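Local coordinates for putative exported protein (Bacteroides fragilis, PDB 3FZX) that is of unknown function but binds calcium ions and, with its YmcC-like beta-barrel fold, may bind lipid or another hydrophobic ligand, at residues M116-D121 with R148-T152; Y164-Y170 with Y184-A190; I193-S198 with Y210-I216. All coordinates share one frame. Residues are numbered along the deposited sequence.

Interaction 1 (M116-D121 with R148-T152); sequences MNPGDD and REFVT. With CA (calcium ion), chain C; CA (calcium ion), chain B.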
loop_
_atom_site.group_PDB
_atom_site.type_symbol
_atom_site.label_atom_id
_atom_site.label_comp_id
_atom_site.label_asym_id
_atom_site.label_seq_id
_atom_site.Cartn_x
_atom_site.Cartn_y
_atom_site.Cartn_z
HETATM N N MSE A 116 -24.943 4.659 -7.500
HETATM C CA MSE A 116 -25.105 4.141 -6.176
HETATM C C MSE A 116 -26.268 4.815 -5.529
HETATM O O MSE A 116 -26.549 5.957 -5.821
HETATM C CB MSE A 116 -23.842 4.430 -5.381
HETATM C CG MSE A 116 -22.702 3.585 -5.845
HETATM SE SE MSE A 116 -21.082 4.001 -4.892
HETATM C CE MSE A 116 -20.574 5.625 -5.796
ATOM N N ASN A 117 -26.962 4.085 -4.670
ATOM C CA ASN A 117 -28.006 4.661 -3.842
ATOM C C ASN A 117 -27.382 5.197 -2.549
ATOM O O ASN A 117 -26.400 4.641 -2.049
ATOM C CB ASN A 117 -29.076 3.617 -3.578
ATOM C CG ASN A 117 -29.848 3.261 -4.843
ATOM O OD1 ASN A 117 -30.081 4.117 -5.687
ATOM N ND2 ASN A 117 -30.240 2.003 -4.981
ATOM N N PRO A 118 -27.912 6.313 -2.027
ATOM C CA PRO A 118 -27.466 6.831 -0.733
ATOM C C PRO A 118 -27.454 5.727 0.320
ATOM O O PRO A 118 -28.439 5.006 0.467
ATOM C CB PRO A 118 -28.521 7.889 -0.391
ATOM C CG PRO A 118 -29.063 8.327 -1.696
ATOM C CD PRO A 118 -28.895 7.204 -2.670
ATOM N N GLY A 119 -26.331 5.588 1.015
ATOM C CA GLY A 119 -26.158 4.554 2.002
ATOM C C GLY A 119 -25.376 3.372 1.493
ATOM O O GLY A 119 -24.942 2.574 2.293
ATOM N N ASP A 120 -25.182 3.233 0.179
ATOM C CA ASP A 120 -24.405 2.102 -0.349
ATOM C C ASP A 120 -22.976 2.150 0.211
ATOM O O ASP A 120 -22.284 3.178 0.104
ATOM C CB ASP A 120 -24.330 2.115 -1.877
ATOM C CG ASP A 120 -25.629 1.734 -2.549
ATOM O OD1 ASP A 120 -26.612 1.346 -1.893
ATOM O OD2 ASP A 120 -25.655 1.835 -3.783
ATOM N N ASP A 121 -22.530 1.031 0.784
ATOM C CA ASP A 121 -21.225 0.978 1.458
ATOM C C ASP A 121 -20.330 -0.198 1.106
ATOM O O ASP A 121 -19.129 -0.166 1.392
ATOM C CB ASP A 121 -21.417 1.031 2.993
ATOM C CG ASP A 121 -22.187 -0.158 3.545
ATOM O OD1 ASP A 121 -23.408 -0.227 3.355
ATOM O OD2 ASP A 121 -21.599 -1.029 4.207
ATOM N N ARG A 148 -17.119 3.590 5.141
ATOM C CA ARG A 148 -17.316 4.612 4.133
ATOM C C ARG A 148 -18.608 4.241 3.372
ATOM O O ARG A 148 -18.903 3.062 3.143
ATOM C CB ARG A 148 -16.127 4.628 3.183
ATOM C CG ARG A 148 -14.810 4.882 3.874
ATOM C CD ARG A 148 -13.644 4.314 3.089
ATOM N NE ARG A 148 -13.409 5.095 1.909
ATOM C CZ ARG A 148 -12.999 4.649 0.716
ATOM N NH1 ARG A 148 -12.740 3.361 0.458
ATOM N NH2 ARG A 148 -12.853 5.552 -0.242
ATOM N N GLU A 149 -19.394 5.253 3.029
ATOM C CA GLU A 149 -20.627 5.076 2.282
ATOM C C GLU A 149 -20.959 6.301 1.433
ATOM O O GLU A 149 -20.602 7.436 1.750
ATOM C CB GLU A 149 -21.801 4.786 3.207
ATOM C CG GLU A 149 -22.191 5.941 4.107
ATOM C CD GLU A 149 -23.324 5.580 5.067
ATOM O OE1 GLU A 149 -23.745 4.411 5.135
ATOM O OE2 GLU A 149 -23.802 6.482 5.750
ATOM N N PHE A 150 -21.703 6.024 0.381
ATOM C CA PHE A 150 -22.120 6.999 -0.572
ATOM C C PHE A 150 -23.235 7.861 0.024
ATOM O O PHE A 150 -24.144 7.339 0.655
ATOM C CB PHE A 150 -22.605 6.271 -1.848
ATOM C CG PHE A 150 -23.142 7.177 -2.896
ATOM C CD1 PHE A 150 -22.286 7.823 -3.782
ATOM C CD2 PHE A 150 -24.514 7.387 -3.009
ATOM C CE1 PHE A 150 -22.785 8.667 -4.775
ATOM C CE2 PHE A 150 -25.020 8.224 -4.001
ATOM C CZ PHE A 150 -24.144 8.870 -4.884
ATOM N N VAL A 151 -23.165 9.168 -0.226
ATOM C CA VAL A 151 -24.196 10.127 0.193
ATOM C C VAL A 151 -24.959 10.663 -1.030
ATOM O O VAL A 151 -26.170 10.494 -1.151
ATOM C CB VAL A 151 -23.575 11.297 0.988
ATOM C CG1 VAL A 151 -24.657 12.329 1.345
ATOM C CG2 VAL A 151 -22.854 10.764 2.254
ATOM N N THR A 152 -24.229 11.286 -1.937
ATOM C CA THR A 152 -24.805 11.873 -3.122
ATOM C C THR A 152 -23.705 12.269 -4.120
ATOM O O THR A 152 -22.483 12.095 -3.854
ATOM C CB THR A 152 -25.644 13.133 -2.761
ATOM O OG1 THR A 152 -26.399 13.532 -3.904
ATOM C CG2 THR A 152 -24.758 14.324 -2.310
HETATM CA CA CA C . -25.377 1.011 4.007
HETATM CA CA CA B . -23.454 -2.585 4.488
HETATM O O HOH W 1 -17.877 0.745 3.642
HETATM O O HOH W 2 -24.573 -4.596 5.305
HETATM O O HOH W 3 -21.252 -4.125 5.437
HETATM O O HOH W 4 -22.980 -2.680 6.602
HETATM O O HOH W 5 -25.152 -2.957 2.921
HETATM O O HOH W 6 -26.225 -0.309 2.396
#
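Phe150 lays its ring under Met116, a selenomethionine in this model. The CB of Met116 sits over the ring face, 3.9 Å from the Phe150 centroid in a CH-pi contact; its SE approaches obliquely at 4.9 Å, a Met-aromatic contact, and its CE touches Phe150 CD1 at 3.4 Å. Pro118 closes the ring edge, its CD 4.2 Å from Phe150 CE2. With Ala111 and Thr166 also touching Phe150, the ring is buried although the contact as a whole lies at the surface.

The backbone of Phe150 also holds the loop. Its O accepts from Gly119 N at 2.8 Å and its N donates to Asp120 O at 2.9 Å, both nearly linear. Both anchors lie in the second half of a type II turn from Asn117 to Asp120, closed by Asp120 N to Asn117 O (2.9 Å) and by Asn117 N to Asp120 OD2 (2.7 Å). Gly119 takes phi/psi 100/-15 there, where a CB would be jammed against the preceding carbonyl.

The pinned turn and the residue after it present Gly119 O and Asp121 OD1, each 2.4 Å from the chain C calcium. Asp121 OD1 bridges to the chain B calcium at 2.6 Å, which Asp121 OD2 also binds at 2.4 Å. Asp122, next along, shares a calcium site with Asp121. The result is a loop-borne, hydrated calcium pair bridged by the Asp121 carboxylate.

Interaction 2 (Y164-Y170 with Y184-A190); sequences YCTKVKY and YGYEWYA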
loop_
_atom_site.group_PDB
_atom_site.type_symbol
_atom_site.label_atom_id
_atom_site.label_comp_id
_atom_site.label_asym_id
_atom_site.label_seq_id
_atom_site.Cartn_x
_atom_site.Cartn_y
_atom_site.Cartn_z
ATOM N N TYR A 164 -18.122 18.829 -10.126
ATOM C CA TYR A 164 -19.140 17.824 -9.831
ATOM C C TYR A 164 -18.422 16.691 -9.131
ATOM O O TYR A 164 -17.452 16.142 -9.666
ATOM C CB TYR A 164 -19.851 17.340 -11.112
ATOM C CG TYR A 164 -21.160 16.635 -10.823
ATOM C CD1 TYR A 164 -22.242 17.351 -10.323
ATOM C CD2 TYR A 164 -21.316 15.272 -11.030
ATOM C CE1 TYR A 164 -23.453 16.740 -10.033
ATOM C CE2 TYR A 164 -22.552 14.634 -10.753
ATOM C CZ TYR A 164 -23.609 15.394 -10.256
ATOM O OH TYR A 164 -24.830 14.837 -9.961
ATOM N N CYS A 165 -18.875 16.376 -7.920
ATOM C CA CYS A 165 -18.205 15.439 -7.038
ATOM C C CYS A 165 -19.093 14.324 -6.529
ATOM O O CYS A 165 -20.326 14.455 -6.503
ATOM C CB CYS A 165 -17.751 16.181 -5.780
ATOM S SG CYS A 165 -16.444 17.296 -6.089
ATOM N N THR A 166 -18.437 13.256 -6.083
ATOM C CA THR A 166 -19.083 12.222 -5.285
ATOM C C THR A 166 -18.821 12.535 -3.811
ATOM O O THR A 166 -17.680 12.793 -3.433
ATOM C CB THR A 166 -18.526 10.824 -5.624
ATOM O OG1 THR A 166 -18.983 10.475 -6.928
ATOM C CG2 THR A 166 -18.995 9.765 -4.600
ATOM N N LYS A 167 -19.889 12.526 -3.010
ATOM C CA LYS A 167 -19.823 12.773 -1.568
ATOM C C LYS A 167 -19.936 11.468 -0.813
ATOM O O LYS A 167 -20.859 10.693 -1.035
ATOM C CB LYS A 167 -20.954 13.683 -1.110
ATOM C CG LYS A 167 -20.898 14.042 0.391
ATOM C CD LYS A 167 -22.035 14.954 0.781
ATOM C CE LYS A 167 -22.096 15.187 2.279
ATOM N NZ LYS A 167 -23.088 16.301 2.598
ATOM N N VAL A 168 -18.988 11.256 0.084
ATOM C CA VAL A 168 -18.866 10.064 0.878
ATOM C C VAL A 168 -18.857 10.449 2.365
ATOM O O VAL A 168 -18.386 11.523 2.726
ATOM C CB VAL A 168 -17.552 9.342 0.486
ATOM C CG1 VAL A 168 -17.236 8.218 1.440
ATOM C CG2 VAL A 168 -17.684 8.787 -0.914
ATOM N N LYS A 169 -19.453 9.607 3.204
ATOM C CA LYS A 169 -19.394 9.758 4.657
ATOM C C LYS A 169 -18.582 8.570 5.183
ATOM O O LYS A 169 -18.670 7.477 4.635
ATOM C CB LYS A 169 -20.797 9.759 5.266
ATOM C CG LYS A 169 -20.826 9.922 6.791
ATOM C CD LYS A 169 -22.248 10.023 7.382
ATOM C CE LYS A 169 -22.211 10.022 8.945
ATOM N NZ LYS A 169 -23.560 10.081 9.637
ATOM N N TYR A 170 -17.801 8.792 6.236
ATOM C CA TYR A 170 -16.949 7.755 6.846
ATOM C C TYR A 170 -16.812 7.952 8.360
ATOM O O TYR A 170 -17.039 9.038 8.876
ATOM C CB TYR A 170 -15.543 7.735 6.200
ATOM C CG TYR A 170 -14.735 9.033 6.293
ATOM C CD1 TYR A 170 -13.914 9.297 7.392
ATOM C CD2 TYR A 170 -14.772 9.976 5.272
ATOM C CE1 TYR A 170 -13.167 10.482 7.482
ATOM C CE2 TYR A 170 -14.036 11.161 5.352
ATOM C CZ TYR A 170 -13.235 11.418 6.464
ATOM O OH TYR A 170 -12.506 12.605 6.552
ATOM N N TYR A 184 -16.265 11.234 12.765
ATOM C CA TYR A 184 -16.771 10.919 11.442
ATOM C C TYR A 184 -16.388 12.069 10.497
ATOM O O TYR A 184 -15.900 13.125 10.938
ATOM C CB TYR A 184 -18.284 10.605 11.484
ATOM C CG TYR A 184 -19.180 11.778 11.720
ATOM C CD1 TYR A 184 -19.488 12.195 13.012
ATOM C CD2 TYR A 184 -19.725 12.489 10.646
ATOM C CE1 TYR A 184 -20.312 13.310 13.234
ATOM C CE2 TYR A 184 -20.555 13.603 10.860
ATOM C CZ TYR A 184 -20.836 14.001 12.152
ATOM O OH TYR A 184 -21.656 15.083 12.367
ATOM N N GLY A 185 -16.516 11.840 9.201
ATOM C CA GLY A 185 -16.149 12.866 8.230
ATOM C C GLY A 185 -16.883 12.713 6.929
ATOM O O GLY A 185 -17.580 11.729 6.714
ATOM N N TYR A 186 -16.744 13.719 6.080
ATOM C CA TYR A 186 -17.256 13.676 4.730
ATOM C C TYR A 186 -16.122 14.024 3.787
ATOM O O TYR A 186 -15.238 14.818 4.121
ATOM C CB TYR A 186 -18.354 14.709 4.528
ATOM C CG TYR A 186 -19.603 14.519 5.368
ATOM C CD1 TYR A 186 -20.565 13.567 5.039
ATOM C CD2 TYR A 186 -19.861 15.354 6.448
ATOM C CE1 TYR A 186 -21.738 13.406 5.830
ATOM C CE2 TYR A 186 -21.018 15.216 7.226
ATOM C CZ TYR A 186 -21.941 14.251 6.909
ATOM O OH TYR A 186 -23.040 14.143 7.696
ATOM N N GLU A 187 -16.136 13.437 2.603
ATOM C CA GLU A 187 -15.253 13.900 1.547
ATOM C C GLU A 187 -15.951 13.888 0.194
ATOM O O GLU A 187 -16.941 13.162 -0.042
ATOM C CB GLU A 187 -13.889 13.193 1.536
ATOM C CG GLU A 187 -13.882 11.733 1.260
ATOM C CD GLU A 187 -12.462 11.118 1.400
ATOM O OE1 GLU A 187 -11.674 11.548 2.277
ATOM O OE2 GLU A 187 -12.134 10.181 0.645
ATOM N N TRP A 188 -15.456 14.773 -0.656
ATOM C CA TRP A 188 -15.999 14.997 -1.948
ATOM C C TRP A 188 -14.842 14.786 -2.909
ATOM O O TRP A 188 -13.769 15.381 -2.702
ATOM C CB TRP A 188 -16.500 16.418 -2.069
ATOM C CG TRP A 188 -17.784 16.748 -1.362
ATOM C CD1 TRP A 188 -19.023 16.802 -1.923
ATOM C CD2 TRP A 188 -17.942 17.173 -0.005
ATOM N NE1 TRP A 188 -19.947 17.211 -1.000
ATOM C CE2 TRP A 188 -19.310 17.464 0.184
ATOM C CE3 TRP A 188 -17.062 17.332 1.074
ATOM C CZ2 TRP A 188 -19.834 17.879 1.416
ATOM C CZ3 TRP A 188 -17.574 17.761 2.296
ATOM C CH2 TRP A 188 -18.956 18.033 2.459
ATOM N N TYR A 189 -15.043 13.942 -3.928
ATOM C CA TYR A 189 -13.981 13.700 -4.905
ATOM C C TYR A 189 -14.471 13.739 -6.341
ATOM O O TYR A 189 -15.645 13.496 -6.622
ATOM C CB TYR A 189 -13.240 12.403 -4.615
ATOM C CG TYR A 189 -14.052 11.129 -4.701
ATOM C CD1 TYR A 189 -14.723 10.624 -3.576
ATOM C CD2 TYR A 189 -14.110 10.392 -5.886
ATOM C CE1 TYR A 189 -15.456 9.437 -3.648
ATOM C CE2 TYR A 189 -14.840 9.190 -5.966
ATOM C CZ TYR A 189 -15.498 8.721 -4.848
ATOM O OH TYR A 189 -16.163 7.530 -4.905
ATOM N N ALA A 190 -13.530 14.061 -7.226
ATOM C CA ALA A 190 -13.808 14.340 -8.621
ATOM C C ALA A 190 -12.729 13.761 -9.524
ATOM O O ALA A 190 -11.557 13.642 -9.116
ATOM C CB ALA A 190 -13.897 15.871 -8.861
HETATM O O HOH W 7 -10.603 13.605 4.347
#
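Strands 161-175 and 180-190 form an antiparallel beta hairpin in the wall of the barrel. Residues 164-170 and 184-190 meet along their length, axes 4.3 Å apart at closest approach and N-to-C directions 147° from each other. Six backbone hydrogen bonds, the shortest Val168 N to Glu187 O at 2.8 Å, link three pairs, Thr166 with Tyr189, Val168 with Glu187 and Tyr170 with Gly185; the non-hydrogen-bonded pairs between them are Lys167 with Trp188 and Lys169 with Tyr186.

Tyr170 has the most surface covered. Its p rotamer folds the ring over its bonded partner, bringing Gly185 CA to 3.9 Å from the Tyr170 centroid. A CB on Gly185 would clash with Tyr170 CZ, so the absent side chain is what lets the ring lie down.

Tyr189 repeats the gesture from the opposite strand. Also in the p rotamer, it covers Thr166, whose CB is 4.0 Å from the Tyr189 centroid, while Val168 CG2 meets Tyr189 CE1 at 3.6 Å. Its hydroxyl bonds to Pro109 O, and Tyr108 and Phe10 meet its ring edge-to-face.

Lys167 works on the other face of the sheet. Fully extended, it runs across Trp188, with CG 3.9 Å from the centroid of the five-membered ring, and carries its charge on to Tyr186. Trp188 NE1 reaches across strand 161-175 to hydrogen-bond Glu154 OE2 on strand 136-158. The ammonium group finishes over the Tyr186 ring: Lys167 NZ stands 4.6 Å from its centroid, 17° off the normal, a cation-pi contact.

Interaction 3 (I193-S198 with Y210-I216); sequences IGIVRS and YSVLERI
Build this as the antiparallel beta hairpin of strands 194-202 and 207-217, in which only one end is regularly paired and the other bends apart. The touching parts run 166° from each other end to end. Ser198 and Ser211 form a hydrogen-bonded pair, CA atoms 5.2 Å apart, with Ser198 N to Ser211 O at 3.0 Å and Ser211 N to Ser198 O at 2.9 Å. Next comes the non-hydrogen-bonded pair Arg197 and Val212, CA atoms 4.5 Å apart, then one more bond, Leu213 N to Val196 O at 2.8 Å.

The chain turns a corner at Val196 (phi/psi -93/-35), which with Arg197 forms a classic beta bulge, both facing Trp188. Beyond it the backbones diverge, until the CA atoms of Ile193 and Ile216 are 8.4 Å apart. Ile193 (-130/-48) and Gly194 (96/-136) make a second bulge, facing Ala190. Residues 210-216 are extended except at Glu214 (-111/-38), which bulges with Arg215, facing Thr20.

Side chains plug the gap. Leu213 (chi1 t, chi2 p) points into it, its CD2 3.8 Å from Ile193 CG2 and its CB 4.4 Å from Val196 CG1; Ile193 and Ile216, both m,t, meet CD1 to CD1 at 4.2 Å. Phe163 touches all three isoleucine and leucine side chains. Extended Arg197 lies along Val212, NH1 to CG2 3.5 Å, before reaching Glu199 in a salt bridge.

Both serines take p rotamers, setting Ser198 OG 2.9 Å from Ser211 OG; Gln200 and Arg21 extend this network. Between these segments, serines and backbone bonds hold one end; beyond Val196 the contact rests on apolar side chains.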
loop_
_atom_site.group_PDB
_atom_site.type_symbol
_atom_site.label_atom_id
_atom_site.label_comp_id
_atom_site.label_asym_id
_atom_site.label_seq_id
_atom_site.Cartn_x
_atom_site.Cartn_y
_atom_site.Cartn_z
ATOM N N ILE A 193 -8.757 15.034 -10.210
ATOM C CA ILE A 193 -8.377 15.931 -9.100
ATOM C C ILE A 193 -8.150 15.153 -7.825
ATOM O O ILE A 193 -7.131 15.309 -7.180
ATOM C CB ILE A 193 -9.471 16.987 -8.826
ATOM C CG1 ILE A 193 -9.775 17.808 -10.078
ATOM C CG2 ILE A 193 -9.046 17.953 -7.721
ATOM C CD1 ILE A 193 -11.099 18.602 -9.934
ATOM N N GLY A 194 -9.076 14.262 -7.487
ATOM C CA GLY A 194 -9.059 13.569 -6.203
ATOM C C GLY A 194 -9.980 14.310 -5.262
ATOM O O GLY A 194 -11.070 14.755 -5.664
ATOM N N ILE A 195 -9.522 14.508 -4.033
ATOM C CA ILE A 195 -10.318 15.156 -2.990
ATOM C C ILE A 195 -10.438 16.661 -3.252
ATOM O O ILE A 195 -9.436 17.396 -3.313
ATOM C CB ILE A 195 -9.696 14.954 -1.553
ATOM C CG1 ILE A 195 -9.420 13.464 -1.244
ATOM C CG2 ILE A 195 -10.573 15.628 -0.485
ATOM C CD1 ILE A 195 -10.550 12.524 -1.550
ATOM N N VAL A 196 -11.673 17.104 -3.399
ATOM C CA VAL A 196 -11.995 18.511 -3.624
ATOM C C VAL A 196 -12.287 19.200 -2.290
ATOM O O VAL A 196 -11.967 20.375 -2.107
ATOM C CB VAL A 196 -13.194 18.618 -4.597
ATOM C CG1 VAL A 196 -13.748 20.013 -4.685
ATOM C CG2 VAL A 196 -12.743 18.134 -5.988
ATOM N N ARG A 197 -12.911 18.464 -1.370
ATOM C CA ARG A 197 -13.280 19.003 -0.084
ATOM C C ARG A 197 -13.382 17.868 0.911
ATOM O O ARG A 197 -13.717 16.743 0.528
ATOM C CB ARG A 197 -14.618 19.726 -0.209
ATOM C CG ARG A 197 -15.136 20.326 1.108
ATOM C CD ARG A 197 -16.547 20.942 0.960
ATOM N NE ARG A 197 -16.968 21.487 2.250
ATOM C CZ ARG A 197 -16.652 22.699 2.723
ATOM N NH1 ARG A 197 -15.939 23.573 2.019
ATOM N NH2 ARG A 197 -17.054 23.051 3.934
ATOM N N SER A 198 -13.060 18.147 2.167
ATOM C CA SER A 198 -13.292 17.203 3.249
ATOM C C SER A 198 -13.608 17.957 4.521
ATOM O O SER A 198 -13.228 19.129 4.672
ATOM C CB SER A 198 -12.087 16.303 3.494
ATOM O OG SER A 198 -11.074 17.023 4.163
ATOM N N TYR A 210 -11.473 21.128 8.339
ATOM C CA TYR A 210 -11.874 20.883 6.981
ATOM C C TYR A 210 -10.777 21.330 6.023
ATOM O O TYR A 210 -9.879 22.127 6.392
ATOM C CB TYR A 210 -13.204 21.556 6.679
ATOM C CG TYR A 210 -13.196 23.061 6.716
ATOM C CD1 TYR A 210 -13.364 23.738 7.918
ATOM C CD2 TYR A 210 -13.076 23.810 5.544
ATOM C CE1 TYR A 210 -13.382 25.092 7.963
ATOM C CE2 TYR A 210 -13.089 25.207 5.580
ATOM C CZ TYR A 210 -13.245 25.819 6.803
ATOM O OH TYR A 210 -13.251 27.154 6.907
ATOM N N SER A 211 -10.841 20.797 4.810
ATOM C CA SER A 211 -9.922 21.170 3.760
ATOM C C SER A 211 -10.696 21.405 2.466
ATOM O O SER A 211 -11.769 20.832 2.262
ATOM C CB SER A 211 -8.846 20.094 3.600
ATOM O OG SER A 211 -9.344 18.960 2.925
ATOM N N VAL A 212 -10.165 22.291 1.618
ATOM C CA VAL A 212 -10.788 22.693 0.366
ATOM C C VAL A 212 -9.701 22.857 -0.703
ATOM O O VAL A 212 -8.642 23.444 -0.461
ATOM C CB VAL A 212 -11.542 24.055 0.508
ATOM C CG1 VAL A 212 -12.335 24.381 -0.763
ATOM C CG2 VAL A 212 -12.470 24.042 1.732
ATOM N N LEU A 213 -9.969 22.323 -1.883
ATOM C CA LEU A 213 -9.124 22.510 -3.058
ATOM C C LEU A 213 -8.919 24.002 -3.276
ATOM O O LEU A 213 -9.874 24.771 -3.305
ATOM C CB LEU A 213 -9.803 21.899 -4.290
ATOM C CG LEU A 213 -9.045 21.989 -5.629
ATOM C CD1 LEU A 213 -7.741 21.258 -5.571
ATOM C CD2 LEU A 213 -9.963 21.487 -6.751
ATOM N N GLU A 214 -7.664 24.398 -3.421
ATOM C CA GLU A 214 -7.285 25.791 -3.538
ATOM C C GLU A 214 -6.776 26.158 -4.941
ATOM O O GLU A 214 -7.040 27.247 -5.416
ATOM C CB GLU A 214 -6.205 26.090 -2.472
ATOM C CG GLU A 214 -5.552 27.476 -2.525
ATOM C CD GLU A 214 -6.499 28.609 -2.224
ATOM O OE1 GLU A 214 -7.594 28.336 -1.705
ATOM O OE2 GLU A 214 -6.130 29.783 -2.451
ATOM N N ARG A 215 -6.034 25.270 -5.596
ATOM C CA ARG A 215 -5.441 25.606 -6.885
ATOM C C ARG A 215 -5.097 24.361 -7.721
ATOM O O ARG A 215 -4.652 23.350 -7.169
ATOM C CB ARG A 215 -4.157 26.424 -6.632
ATOM C CG ARG A 215 -3.510 27.020 -7.869
ATOM C CD ARG A 215 -2.131 27.606 -7.592
ATOM N NE ARG A 215 -1.493 28.038 -8.844
ATOM C CZ ARG A 215 -0.233 28.478 -8.983
ATOM N NH1 ARG A 215 0.590 28.569 -7.938
ATOM N NH2 ARG A 215 0.213 28.830 -10.192
ATOM N N ILE A 216 -5.322 24.466 -9.038
ATOM C CA ILE A 216 -4.911 23.494 -10.033
ATOM C C ILE A 216 -3.983 24.235 -11.001
ATOM O O ILE A 216 -4.368 25.251 -11.546
ATOM C CB ILE A 216 -6.132 22.949 -10.813
ATOM C CG1 ILE A 216 -7.065 22.148 -9.883
ATOM C CG2 ILE A 216 -5.681 22.044 -11.956
ATOM C CD1 ILE A 216 -8.453 21.878 -10.460
#

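In the fold
Interaction 1 comes first along the chain: strand 136-158 comes up against the calcium loop that lies between strands 99-107 and 127-133, closing a loop of 26 intervening residues. Interaction 2 lies within the hairpin of strands 161-175 and 180-190, interaction 3 within that of 194-202 and 207-217, so the three follow in series, neither nested nor crossed. They are stitched sideways through consecutive barrel strands. Thr152 O to Lys167 N and Glu149 N to Lys169 O, both 2.8 Å, join interactions 1 and 2; Trp188 O to Val196 N (2.8 Å) and Trp188 N to Arg197 O (2.9 Å) join 2 and 3. Interactions 1 and 3 do not touch, their centres about 20 Å apart.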